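Local atomic coordinates of type I site-specific restriction-modification system, R (Restriction) subunit (Vibrio vulnificus, PDB entry 3H1T), a protein that probably acts as the motor and nuclease subunit of a type I restriction enzyme, binding DNA and hydrolysing ATP as its relatives do. Residues Leu24-Thr29 / Val91-Glu96; Arg468-Tyr473 / Glu496-Val501; Ala515-Asn520 / Glu545-Leu550. All coordinates share one frame; numbering follows the deposited sequence.

Contact 1 (Leu24-Thr29 / Val91-Glu96); sequences LNEADT and VEAKPE
Glu96 folds back over Leu24, and this meeting forms the close-packed end of the contact. The Glu96 CG lies between its own backbone N and carbonyl carbon (chi1 42°), which brings it to 3.5 Å from Leu24 CB. From there the carboxylate reaches the start of the other segment: Glu96 OE2 accepts the Leu24 N-H at 2.9 Å, with an N-H...O angle of 152°. The donor approaches the anti side of the carboxylate and stands 34° out of its plane. Next to it, Pro95 CB packs against the Leu24 backbone, 3.5 Å from Leu24 O, and the chains are nearest where the CA atoms of Glu26 and Pro95 stand 3.9 Å apart. Thr29 fills the inner side of this corner; Thr29 OG1 lies 3.4 Å from Lys94 O, a weak contact at most. The exact placing of its methyl group is doubtful.

Toward Lys94 the packing gives way to a looser, polar side, where Glu26 and Lys94 are partly exposed while Ala93 and Glu92 beneath them are buried. The extended Glu26 carries its carboxylate past the Pro95 ring, with OE1 3.9 Å from Pro95 CD, and on to Ala93. There Glu26 OE2 and Ala93 O lie 3.3 Å apart, two acceptors with no hydrogen bond between them. Lys94 starts away from the helix and ends in a long salt bridge to Glu92. Asp77, on the adjoining strand 75-81, touches Glu26, accepts a hydrogen bond from Ala93 N and brings an oxygen close to the Glu92 carboxylate. An aspartate on one strand and Glu-Ala-Lys on the next, with a helical glutamate beside them, is consistent with the PD-(D/E)XK nuclease core expected at the N terminus of HsdR subunits.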
loop_
_atom_site.group_PDB
_atom_site.type_symbol
_atom_site.label_atom_id
_atom_site.label_comp_id
_atom_site.label_asym_id
_atom_site.label_seq_id
_atom_site.Cartn_x
_atom_site.Cartn_y
_atom_site.Cartn_z
ATOM N N LEU A 24 6.821 37.181 20.125
ATOM C CA LEU A 24 7.623 36.412 19.194
ATOM C C LEU A 24 6.840 35.518 18.252
ATOM O O LEU A 24 5.836 34.888 18.625
ATOM C CB LEU A 24 8.641 35.548 19.943
ATOM C CG LEU A 24 9.772 36.174 20.773
ATOM C CD1 LEU A 24 10.587 35.031 21.344
ATOM C CD2 LEU A 24 10.657 37.098 19.930
ATOM N N ASN A 25 7.344 35.497 17.020
ATOM C CA ASN A 25 6.868 34.715 15.877
ATOM C C ASN A 25 6.812 33.258 16.309
ATOM O O ASN A 25 7.402 32.895 17.331
ATOM C CB ASN A 25 7.906 34.843 14.742
ATOM C CG ASN A 25 7.319 35.346 13.467
ATOM O OD1 ASN A 25 6.534 36.289 13.484
ATOM N ND2 ASN A 25 7.700 34.736 12.342
ATOM N N GLU A 26 6.119 32.412 15.554
ATOM C CA GLU A 26 6.113 31.005 15.918
ATOM C C GLU A 26 7.551 30.591 15.665
ATOM O O GLU A 26 8.164 29.866 16.436
ATOM C CB GLU A 26 5.193 30.177 15.013
ATOM C CG GLU A 26 5.454 28.667 15.153
ATOM C CD GLU A 26 4.307 27.811 14.673
ATOM O OE1 GLU A 26 3.154 28.279 14.796
ATOM O OE2 GLU A 26 4.548 26.672 14.204
ATOM N N ALA A 27 8.083 31.079 14.554
ATOM C CA ALA A 27 9.442 30.782 14.143
ATOM C C ALA A 27 10.432 31.357 15.132
ATOM O O ALA A 27 11.413 30.708 15.478
ATOM C CB ALA A 27 9.692 31.353 12.774
ATOM N N ASP A 28 10.161 32.567 15.614
ATOM C CA ASP A 28 11.060 33.197 16.567
ATOM C C ASP A 28 11.082 32.452 17.897
ATOM O O ASP A 28 12.148 32.282 18.494
ATOM C CB ASP A 28 10.684 34.677 16.773
ATOM C CG ASP A 28 11.117 35.571 15.602
ATOM O OD1 ASP A 28 11.999 35.156 14.802
ATOM O OD2 ASP A 28 10.591 36.704 15.493
ATOM N N THR A 29 9.929 31.964 18.353
ATOM C CA THR A 29 9.930 31.252 19.631
ATOM C C THR A 29 10.547 29.865 19.543
ATOM O O THR A 29 10.987 29.312 20.547
ATOM C CB THR A 29 8.521 31.118 20.261
ATOM O OG1 THR A 29 7.957 29.855 19.911
ATOM C CG2 THR A 29 7.611 32.224 19.807
ATOM N N VAL A 91 6.460 17.161 18.069
ATOM C CA VAL A 91 6.149 18.416 18.734
ATOM C C VAL A 91 5.391 19.427 17.878
ATOM O O VAL A 91 5.706 19.636 16.710
ATOM C CB VAL A 91 7.453 19.127 19.208
ATOM C CG1 VAL A 91 7.112 20.374 20.031
ATOM C CG2 VAL A 91 8.292 18.165 20.020
ATOM N N GLU A 92 4.394 20.067 18.467
ATOM C CA GLU A 92 3.645 21.101 17.774
ATOM C C GLU A 92 4.039 22.398 18.479
ATOM O O GLU A 92 3.822 22.546 19.679
ATOM C CB GLU A 92 2.133 20.866 17.896
ATOM C CG GLU A 92 1.367 20.676 16.581
ATOM C CD GLU A 92 1.509 21.832 15.593
ATOM O OE1 GLU A 92 1.035 22.952 15.885
ATOM O OE2 GLU A 92 2.097 21.608 14.512
ATOM N N ALA A 93 4.633 23.332 17.753
ATOM C CA ALA A 93 5.039 24.581 18.374
ATOM C C ALA A 93 4.032 25.657 18.025
ATOM O O ALA A 93 3.322 25.555 17.028
ATOM C CB ALA A 93 6.440 24.983 17.899
ATOM N N LYS A 94 3.945 26.669 18.870
ATOM C CA LYS A 94 3.034 27.765 18.649
ATOM C C LYS A 94 3.747 29.009 19.145
ATOM O O LYS A 94 4.715 28.913 19.897
ATOM C CB LYS A 94 1.728 27.546 19.420
ATOM C CG LYS A 94 0.790 26.537 18.760
ATOM C CD LYS A 94 0.189 27.093 17.462
ATOM C CE LYS A 94 -0.444 26.007 16.571
ATOM N NZ LYS A 94 -1.616 25.304 17.167
ATOM N N PRO A 95 3.305 30.199 18.717
ATOM C CA PRO A 95 3.968 31.425 19.186
ATOM C C PRO A 95 3.893 31.575 20.716
ATOM O O PRO A 95 2.911 31.157 21.327
ATOM C CB PRO A 95 3.207 32.527 18.447
ATOM C CG PRO A 95 1.850 31.908 18.227
ATOM C CD PRO A 95 2.183 30.506 17.816
ATOM N N GLU A 96 4.911 32.169 21.341
ATOM C CA GLU A 96 4.911 32.321 22.803
ATOM C C GLU A 96 3.663 32.938 23.425
ATOM O O GLU A 96 3.284 32.580 24.536
ATOM C CB GLU A 96 6.143 33.099 23.286
ATOM C CG GLU A 96 6.537 34.295 22.451
ATOM C CD GLU A 96 7.063 35.444 23.300
ATOM O OE1 GLU A 96 7.753 35.182 24.315
ATOM O OE2 GLU A 96 6.788 36.612 22.948
#

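Contact 2 (Arg468-Tyr473 / Glu496-Val501); sequences RKHPDY and ETSTPV
The His470 ring receives Thr499 CG2 over one face: the methyl carbon lies 4.2 Å from the centroid of the His470 ring and 28° off its normal, a CH-pi contact in which the two side chains cross at about a right angle. Ser498 OG comes in obliquely at longer range. Phe439, outside both segments, meets the imidazole with its plane steeply turned and also touches Thr499 and Val501. The second ring, Tyr473, is covered off-centre by Val501, whose CB is 4.2 Å from the Tyr473 centroid, while Val501 CG2 presses obliquely on Tyr473 CE1 at 3.4 Å. Met433 of helix 422-436 touches both residues, and the tyrosine hydroxyl finds its partner at Arg438 O.

The third flat group is the Asp472 carboxylate. Asp472 CG sits between its backbone N and carbonyl carbon (chi1 67°), turned to the threonine: Thr499 OG1 donates to Asp472 OD1 at 3.0 Å, from the syn side and 31° out of the carboxylate plane. The other oxygen, Asp472 OD2, lies 3.6 Å from Pro500 CD, these side chains also crossing at about a right angle.

The backbones join as well. A type I turn from His470 to Tyr473 delivers Tyr473 O to Val501 N, a bond of 2.8 Å. Pro500, which follows a cis peptide, adds a CA-H...O contact of 3.0 Å between its CA and Asp472 O.

Thr499 thus serves both chemistries, its methyl group meeting the imidazole and its hydroxyl the carboxylate. The hydroxyl, together with a long, weak ion pair to Arg491, would tend to stabilise a negative charge on Asp472, while the Val501 N to Tyr473 O bond lies just before the point where parallel strands 474-476 and 502-505 begin side by side.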
loop_
_atom_site.group_PDB
_atom_site.type_symbol
_atom_site.label_atom_id
_atom_site.label_comp_id
_atom_site.label_asym_id
_atom_site.label_seq_id
_atom_site.Cartn_x
_atom_site.Cartn_y
_atom_site.Cartn_z
ATOM N N ARG A 468 -4.452 -0.075 -38.156
ATOM C CA ARG A 468 -3.688 -0.048 -39.398
ATOM C C ARG A 468 -2.350 0.644 -39.242
ATOM O O ARG A 468 -1.492 0.549 -40.116
ATOM C CB ARG A 468 -4.510 0.641 -40.489
ATOM C CG ARG A 468 -3.726 1.103 -41.692
ATOM C CD ARG A 468 -4.664 1.726 -42.691
ATOM N NE ARG A 468 -5.862 2.236 -42.036
ATOM C CZ ARG A 468 -6.968 2.572 -42.688
ATOM N NH1 ARG A 468 -7.015 2.455 -44.011
ATOM N NH2 ARG A 468 -8.034 3.001 -42.024
ATOM N N LYS A 469 -2.159 1.328 -38.123
ATOM C CA LYS A 469 -0.904 2.027 -37.876
ATOM C C LYS A 469 -0.137 1.271 -36.804
ATOM O O LYS A 469 1.082 1.153 -36.858
ATOM C CB LYS A 469 -1.186 3.440 -37.386
ATOM C CG LYS A 469 -0.140 4.440 -37.787
ATOM C CD LYS A 469 -0.186 5.618 -36.857
ATOM C CE LYS A 469 0.957 6.558 -37.144
ATOM N NZ LYS A 469 1.016 7.623 -36.111
ATOM N N HIS A 470 -0.884 0.763 -35.826
ATOM C CA HIS A 470 -0.333 -0.000 -34.715
ATOM C C HIS A 470 -1.102 -1.331 -34.627
ATOM O O HIS A 470 -2.156 -1.401 -34.005
ATOM C CB HIS A 470 -0.534 0.772 -33.407
ATOM C CG HIS A 470 0.067 2.145 -33.405
ATOM N ND1 HIS A 470 1.412 2.369 -33.205
ATOM C CD2 HIS A 470 -0.494 3.365 -33.588
ATOM C CE1 HIS A 470 1.653 3.668 -33.259
ATOM N NE2 HIS A 470 0.514 4.293 -33.490
ATOM N N PRO A 471 -0.587 -2.402 -35.248
ATOM C CA PRO A 471 -1.263 -3.703 -35.221
ATOM C C PRO A 471 -1.601 -4.223 -33.828
ATOM O O PRO A 471 -2.514 -5.028 -33.667
ATOM C CB PRO A 471 -0.276 -4.612 -35.953
ATOM C CG PRO A 471 0.324 -3.663 -36.938
ATOM C CD PRO A 471 0.639 -2.492 -36.051
ATOM N N ASP A 472 -0.881 -3.755 -32.814
ATOM C CA ASP A 472 -1.135 -4.236 -31.465
ATOM C C ASP A 472 -1.810 -3.211 -30.570
ATOM O O ASP A 472 -1.534 -3.154 -29.367
ATOM C CB ASP A 472 0.172 -4.701 -30.826
ATOM C CG ASP A 472 1.140 -3.558 -30.572
ATOM O OD1 ASP A 472 1.114 -2.565 -31.334
ATOM O OD2 ASP A 472 1.938 -3.659 -29.622
ATOM N N TYR A 473 -2.680 -2.399 -31.167
ATOM C CA TYR A 473 -3.422 -1.373 -30.442
ATOM C C TYR A 473 -4.212 -2.022 -29.301
ATOM O O TYR A 473 -4.238 -1.520 -28.178
ATOM C CB TYR A 473 -4.385 -0.666 -31.389
ATOM C CG TYR A 473 -5.114 0.478 -30.735
ATOM C CD1 TYR A 473 -4.446 1.660 -30.400
ATOM C CD2 TYR A 473 -6.470 0.373 -30.433
ATOM C CE1 TYR A 473 -5.116 2.711 -29.768
ATOM C CE2 TYR A 473 -7.148 1.413 -29.815
ATOM C CZ TYR A 473 -6.472 2.577 -29.481
ATOM O OH TYR A 473 -7.179 3.592 -28.876
ATOM N N GLU A 496 7.503 4.031 -21.423
ATOM C CA GLU A 496 7.823 4.696 -22.682
ATOM C C GLU A 496 7.191 4.159 -23.976
ATOM O O GLU A 496 7.363 4.769 -25.034
ATOM C CB GLU A 496 9.343 4.719 -22.847
ATOM C CG GLU A 496 9.929 5.884 -23.654
ATOM C CD GLU A 496 10.378 7.049 -22.780
ATOM O OE1 GLU A 496 10.607 6.822 -21.569
ATOM O OE2 GLU A 496 10.521 8.179 -23.305
ATOM N N THR A 497 6.465 3.044 -23.913
ATOM C CA THR A 497 5.846 2.472 -25.116
ATOM C C THR A 497 4.418 2.994 -25.302
ATOM O O THR A 497 3.701 3.171 -24.326
ATOM C CB THR A 497 5.796 0.959 -25.012
ATOM O OG1 THR A 497 5.116 0.601 -23.804
ATOM C CG2 THR A 497 7.193 0.368 -25.000
ATOM N N SER A 498 3.988 3.223 -26.540
ATOM C CA SER A 498 2.632 3.732 -26.760
ATOM C C SER A 498 1.572 2.652 -26.976
ATOM O O SER A 498 0.378 2.913 -26.828
ATOM C CB SER A 498 2.600 4.742 -27.928
ATOM O OG SER A 498 2.962 4.145 -29.160
ATOM N N THR A 499 1.997 1.440 -27.328
ATOM C CA THR A 499 1.051 0.346 -27.532
ATOM C C THR A 499 1.613 -0.981 -27.009
ATOM O O THR A 499 2.826 -1.135 -26.873
ATOM C CB THR A 499 0.689 0.174 -29.022
ATOM O OG1 THR A 499 1.866 -0.169 -29.760
ATOM C CG2 THR A 499 0.106 1.445 -29.593
ATOM N N PRO A 500 0.732 -1.952 -26.699
ATOM C CA PRO A 500 -0.733 -1.910 -26.787
ATOM C C PRO A 500 -1.324 -0.801 -25.935
ATOM O O PRO A 500 -0.729 -0.377 -24.941
ATOM C CB PRO A 500 -1.153 -3.284 -26.263
ATOM C CG PRO A 500 0.030 -4.149 -26.561
ATOM C CD PRO A 500 1.162 -3.244 -26.140
ATOM N N VAL A 501 -2.494 -0.319 -26.317
ATOM C CA VAL A 501 -3.142 0.706 -25.538
ATOM C C VAL A 501 -4.186 0.018 -24.652
ATOM O O VAL A 501 -4.327 0.338 -23.477
ATOM C CB VAL A 501 -3.798 1.743 -26.458
ATOM C CG1 VAL A 501 -4.494 2.803 -25.633
ATOM C CG2 VAL A 501 -2.745 2.370 -27.337
#

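Contact 3 (Ala515-Asn520 / Glu545-Leu550); sequences APTCKN and EDYGKL
The geometry fits a G1 beta bulge, Gly548 and Lys549 both facing Arg544; Lys549 points toward the loop that leads into strand 518-524 and carries most of the contact. Its CG is anti to the backbone N (chi1 170°), and the chain bends at chi2 and chi4 as it passes Pro516 O, with Lys549 CG 3.1 Å from that oxygen. Lys549 NZ donates to Pro516 O at 2.7 Å and to Cys518 O at 2.8 Å, the C=O...N angles being 157° and 147°. Both carbonyls belong to residues of the type I turn from Ala515 to Cys518. Gly540 O and Arg542 O are further acceptors, so the three N-H groups of a buried ammonium are shared among four carbonyl oxygens, which would be expected to stabilise its charge.

At the margins the contact is lighter. Thr517 CG2 packs on Tyr547 CB at 3.7 Å, and the extended Lys519 chain ends in a weak bond from Lys519 NZ to Gly548 O at 3.4 Å.

In sequence, Pro516 closes a stretch resembling helicase motif V, and Gly540 and Arg542 belong to one resembling motif VI; Lys549 joins the two. Strand 518-524 runs between strands 441-446 and 552-556, and the 545-550 loop lies on the return from helix 530-537 to strand 552-556.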
loop_
_atom_site.group_PDB
_atom_site.type_symbol
_atom_site.label_atom_id
_atom_site.label_comp_id
_atom_site.label_asym_id
_atom_site.label_seq_id
_atom_site.Cartn_x
_atom_site.Cartn_y
_atom_site.Cartn_z
ATOM N N ALA A 515 1.393 -1.883 -14.234
ATOM C CA ALA A 515 1.562 -0.854 -15.247
ATOM C C ALA A 515 1.143 0.492 -14.672
ATOM O O ALA A 515 -0.044 0.826 -14.655
ATOM C CB ALA A 515 0.717 -1.185 -16.446
ATOM N N PRO A 516 2.110 1.284 -14.182
ATOM C CA PRO A 516 1.789 2.592 -13.605
ATOM C C PRO A 516 1.066 3.617 -14.499
ATOM O O PRO A 516 0.240 4.377 -14.010
ATOM C CB PRO A 516 3.152 3.088 -13.110
ATOM C CG PRO A 516 4.124 2.400 -14.032
ATOM C CD PRO A 516 3.549 1.004 -14.052
ATOM N N THR A 517 1.355 3.649 -15.795
ATOM C CA THR A 517 0.671 4.604 -16.654
ATOM C C THR A 517 -0.731 4.161 -17.084
ATOM O O THR A 517 -1.311 4.745 -18.003
ATOM C CB THR A 517 1.481 4.918 -17.909
ATOM O OG1 THR A 517 1.943 3.694 -18.487
ATOM C CG2 THR A 517 2.666 5.793 -17.571
ATOM N N CYS A 518 -1.272 3.128 -16.443
ATOM C CA CYS A 518 -2.622 2.682 -16.770
ATOM C C CYS A 518 -3.574 3.806 -16.340
ATOM O O CYS A 518 -3.601 4.202 -15.168
ATOM C CB CYS A 518 -2.961 1.383 -16.024
ATOM S SG CYS A 518 -4.620 0.745 -16.380
ATOM N N LYS A 519 -4.365 4.298 -17.289
ATOM C CA LYS A 519 -5.272 5.401 -17.027
ATOM C C LYS A 519 -6.757 5.051 -16.999
ATOM O O LYS A 519 -7.555 5.832 -16.490
ATOM C CB LYS A 519 -5.021 6.522 -18.043
ATOM C CG LYS A 519 -3.616 7.127 -17.967
ATOM C CD LYS A 519 -3.442 8.249 -18.992
ATOM C CE LYS A 519 -2.209 9.103 -18.719
ATOM N NZ LYS A 519 -2.411 10.496 -19.230
ATOM N N ASN A 520 -7.129 3.898 -17.553
ATOM C CA ASN A 520 -8.530 3.459 -17.559
ATOM C C ASN A 520 -8.646 2.023 -17.087
ATOM O O ASN A 520 -7.962 1.146 -17.590
ATOM C CB ASN A 520 -9.167 3.519 -18.961
ATOM C CG ASN A 520 -9.246 4.917 -19.531
ATOM O OD1 ASN A 520 -9.571 5.878 -18.834
ATOM N ND2 ASN A 520 -8.979 5.029 -20.827
ATOM N N GLU A 545 3.501 10.771 -12.109
ATOM C CA GLU A 545 3.416 12.186 -12.458
ATOM C C GLU A 545 4.432 12.411 -13.553
ATOM O O GLU A 545 4.261 13.248 -14.447
ATOM C CB GLU A 545 3.781 12.978 -11.216
ATOM C CG GLU A 545 3.912 14.474 -11.340
ATOM C CD GLU A 545 4.005 15.128 -9.966
ATOM O OE1 GLU A 545 4.720 14.586 -9.096
ATOM O OE2 GLU A 545 3.373 16.184 -9.756
ATOM N N ASP A 546 5.503 11.636 -13.443
ATOM C CA ASP A 546 6.633 11.634 -14.357
ATOM C C ASP A 546 6.122 11.535 -15.799
ATOM O O ASP A 546 6.499 12.320 -16.670
ATOM C CB ASP A 546 7.506 10.426 -13.994
ATOM C CG ASP A 546 8.907 10.525 -14.527
ATOM O OD1 ASP A 546 9.430 11.651 -14.629
ATOM O OD2 ASP A 546 9.501 9.467 -14.819
ATOM N N TYR A 547 5.240 10.566 -16.022
ATOM C CA TYR A 547 4.651 10.288 -17.324
ATOM C C TYR A 547 3.186 10.718 -17.450
ATOM O O TYR A 547 2.388 10.031 -18.082
ATOM C CB TYR A 547 4.793 8.793 -17.605
ATOM C CG TYR A 547 6.198 8.438 -18.019
ATOM C CD1 TYR A 547 6.593 8.569 -19.348
ATOM C CD2 TYR A 547 7.165 8.077 -17.079
ATOM C CE1 TYR A 547 7.908 8.362 -19.735
ATOM C CE2 TYR A 547 8.492 7.868 -17.458
ATOM C CZ TYR A 547 8.852 8.018 -18.789
ATOM O OH TYR A 547 10.165 7.868 -19.171
ATOM N N GLY A 548 2.834 11.846 -16.841
ATOM C CA GLY A 548 1.466 12.331 -16.919
ATOM C C GLY A 548 0.415 11.487 -16.219
ATOM O O GLY A 548 -0.784 11.653 -16.464
ATOM N N LYS A 549 0.841 10.588 -15.340
ATOM C CA LYS A 549 -0.108 9.742 -14.630
ATOM C C LYS A 549 -0.381 10.274 -13.226
ATOM O O LYS A 549 0.435 10.090 -12.320
ATOM C CB LYS A 549 0.426 8.310 -14.558
ATOM C CG LYS A 549 -0.361 7.401 -13.628
ATOM C CD LYS A 549 -1.829 7.378 -14.007
ATOM C CE LYS A 549 -2.642 6.547 -13.033
ATOM N NZ LYS A 549 -2.169 5.136 -12.984
ATOM N N LEU A 550 -1.527 10.933 -13.049
ATOM C CA LEU A 550 -1.901 11.483 -11.744
ATOM C C LEU A 550 -3.209 10.951 -11.165
ATOM O O LEU A 550 -3.405 10.988 -9.952
ATOM C CB LEU A 550 -1.963 13.009 -11.814
ATOM C CG LEU A 550 -0.598 13.641 -12.074
ATOM C CD1 LEU A 550 -0.720 15.145 -12.283
ATOM C CD2 LEU A 550 0.305 13.319 -10.905
#

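How the contacts relate
The chain is an N-terminal fragment of the subunit, with a nuclease-like and two helicase-like domains. Contact 1 comes first: it brings the start of helix 26-40 back to the end of strand 86-93, closing the first half of the N-terminal mixed sheet. After the first, probably ATP-binding, P-loop NTPase-like domain comes the helicase C-terminal domain, where contact 2 closes the excursion through strand 474-476 and helix 482-493, and contact 3 that through strand 518-524 and helix 530-537. All are in series, none nested or crossed. The centre of contact 1 is about 57 Å from that of contact 2 and about 41 Å from that of contact 3. Contacts 2 and 3 touch through a probable Glu496 OE1-Tyr547 OH hydrogen bond (2.7 Å).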